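Local structure of probable transcriptional regulator (Rhodococcus jostii, 3ON2) at residues 28-33 with 58-63. The protein is of unknown function but, as a member of the TetR family, probably binds DNA and regulates transcription. Residues are numbered along the deposited sequence; the frame is centred on the assembly and turned at random.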
loop_
_atom_site.group_PDB
_atom_site.type_symbol
_atom_site.label_atom_id
_atom_site.label_comp_id
_atom_site.label_asym_id
_atom_site.label_seq_id
_atom_site.Cartn_x
_atom_site.Cartn_y
_atom_site.Cartn_z
ATOM N N ASP A 28 5.975 -10.880 13.852
ATOM C CA ASP A 28 6.719 -12.115 13.613
ATOM C C ASP A 28 7.007 -12.418 12.135
ATOM O O ASP A 28 7.757 -13.345 11.831
ATOM C CB ASP A 28 5.990 -13.322 14.248
ATOM C CG ASP A 28 5.824 -13.211 15.786
ATOM O OD1 ASP A 28 6.700 -12.627 16.477
ATOM O OD2 ASP A 28 4.806 -13.744 16.315
ATOM N N GLY A 29 6.415 -11.664 11.213
ATOM C CA GLY A 29 6.558 -11.972 9.790
ATOM C C GLY A 29 5.565 -13.006 9.273
ATOM O O GLY A 29 4.880 -13.670 10.047
ATOM N N VAL A 30 5.485 -13.144 7.953
ATOM C CA VAL A 30 4.517 -14.062 7.312
ATOM C C VAL A 30 4.652 -15.532 7.765
ATOM O O VAL A 30 3.653 -16.253 7.864
ATOM C CB VAL A 30 4.547 -13.931 5.762
ATOM C CG1 VAL A 30 5.876 -14.391 5.197
ATOM C CG2 VAL A 30 3.388 -14.695 5.109
ATOM N N ASP A 31 5.871 -15.964 8.077
ATOM C CA ASP A 31 6.101 -17.344 8.547
ATOM C C ASP A 31 5.621 -17.564 9.990
ATOM O O ASP A 31 5.438 -18.708 10.415
ATOM C CB ASP A 31 7.575 -17.760 8.377
ATOM C CG ASP A 31 8.048 -17.686 6.915
ATOM O OD1 ASP A 31 7.265 -18.021 5.995
ATOM O OD2 ASP A 31 9.210 -17.285 6.673
ATOM N N GLY A 32 5.402 -16.475 10.730
ATOM C CA GLY A 32 4.746 -16.560 12.037
ATOM C C GLY A 32 3.219 -16.627 11.962
ATOM O O GLY A 32 2.534 -16.687 12.998
ATOM N N LEU A 33 2.675 -16.614 10.746
ATOM C CA LEU A 33 1.223 -16.676 10.571
ATOM C C LEU A 33 0.703 -18.090 10.501
ATOM O O LEU A 33 1.098 -18.874 9.625
ATOM C CB LEU A 33 0.770 -15.931 9.317
ATOM C CG LEU A 33 0.639 -14.417 9.384
ATOM C CD1 LEU A 33 0.075 -13.939 8.078
ATOM C CD2 LEU A 33 -0.281 -14.013 10.535
ATOM N N ALA A 58 -6.361 -18.487 1.791
ATOM C CA ALA A 58 -7.499 -17.568 1.761
ATOM C C ALA A 58 -7.266 -16.405 2.747
ATOM O O ALA A 58 -7.566 -15.257 2.445
ATOM C CB ALA A 58 -8.795 -18.302 2.071
ATOM N N LEU A 59 -6.707 -16.712 3.913
ATOM C CA LEU A 59 -6.301 -15.665 4.858
ATOM C C LEU A 59 -5.267 -14.671 4.273
ATOM O O LEU A 59 -5.419 -13.422 4.400
ATOM C CB LEU A 59 -5.750 -16.292 6.146
ATOM C CG LEU A 59 -5.199 -15.283 7.160
ATOM C CD1 LEU A 59 -6.335 -14.415 7.691
ATOM C CD2 LEU A 59 -4.511 -16.036 8.304
ATOM N N LEU A 60 -4.230 -15.209 3.631
ATOM C CA LEU A 60 -3.159 -14.351 3.090
ATOM C C LEU A 60 -3.674 -13.473 1.955
ATOM O O LEU A 60 -3.291 -12.296 1.859
ATOM C CB LEU A 60 -1.951 -15.159 2.613
ATOM C CG LEU A 60 -1.271 -16.076 3.613
ATOM C CD1 LEU A 60 -0.222 -16.934 2.933
ATOM C CD2 LEU A 60 -0.658 -15.237 4.763
ATOM N N ASP A 61 -4.525 -14.058 1.100
ATOM C CA ASP A 61 -5.152 -13.332 -0.006
ATOM C C ASP A 61 -6.005 -12.175 0.549
ATOM O O ASP A 61 -5.987 -11.077 -0.005
ATOM C CB ASP A 61 -6.038 -14.265 -0.845
ATOM C CG ASP A 61 -5.234 -15.277 -1.702
ATOM O OD1 ASP A 61 -3.976 -15.191 -1.784
ATOM O OD2 ASP A 61 -5.889 -16.156 -2.326
ATOM N N ALA A 62 -6.750 -12.442 1.629
ATOM C CA ALA A 62 -7.579 -11.435 2.302
ATOM C C ALA A 62 -6.750 -10.295 2.898
ATOM O O ALA A 62 -7.125 -9.137 2.749
ATOM C CB ALA A 62 -8.471 -12.073 3.376
ATOM N N LEU A 63 -5.632 -10.622 3.549
ATOM C CA LEU A 63 -4.703 -9.616 4.085
ATOM C C LEU A 63 -4.102 -8.748 2.990
ATOM O O LEU A 63 -4.066 -7.512 3.092
ATOM C CB LEU A 63 -3.556 -10.313 4.820
ATOM C CG LEU A 63 -3.851 -10.761 6.245
ATOM C CD1 LEU A 63 -2.760 -11.735 6.744
ATOM C CD2 LEU A 63 -3.939 -9.532 7.152
#
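Val30 and Leu60 mark the nearest approach of the two backbones, with 8.8 Å between Val30 CA and Leu60 CA, a spacing wide enough that the short 3-10 turn at 30-32 and the Leu33 following it meet the helical segment 58-63 through side chains, and no hydrogen bond crosses. Methyl groups do the touching. Leu33 supplies the central one: its CD1 lies 3.6 Å from Leu60 CD2 and 3.8 Å from Leu63 CD1, so one branch packs against two leucines three residues apart on the same helix face. The two pairings differ in direction. Leu33 and Leu63 approach tip to tip, whereas Leu33 and Leu60 run alongside each other in opposite senses. Val30 adds a looser contact on Leu60, crossing it at about a right angle, with Val30 CG2 4.1 Å from Leu60 CD2. In Leu60, CG stands anti to the carbonyl carbon (chi1 -57°), and chi2 of 172° extends CD1 anti to CA and turns the other branch, CD2, toward Leu33 and Val30, closer than the direction of CB alone would suggest. Both segments belong to the TetR-type N-terminal domain, where the turn links helix 13-28 to helix 35-41, the latter lying within the predicted helix-turn-helix, and helix 56-81 packs against the link. Ala21 and Leu38 also touch Leu33, while Leu18 reaches Leu63, which places the three leucines in the buried core among these helices, with Val30 at its partly exposed margin. Gly29 leaves helix 13-28 with positive phi (85°), where a CB would press on the preceding carbonyl O. The turn is closed by Gly32 N to Gly29 O at 2.9 Å and Leu33 N to Val30 O at 3.1 Å, and Leu33 O accepts a hydrogen bond from Arg56 NE.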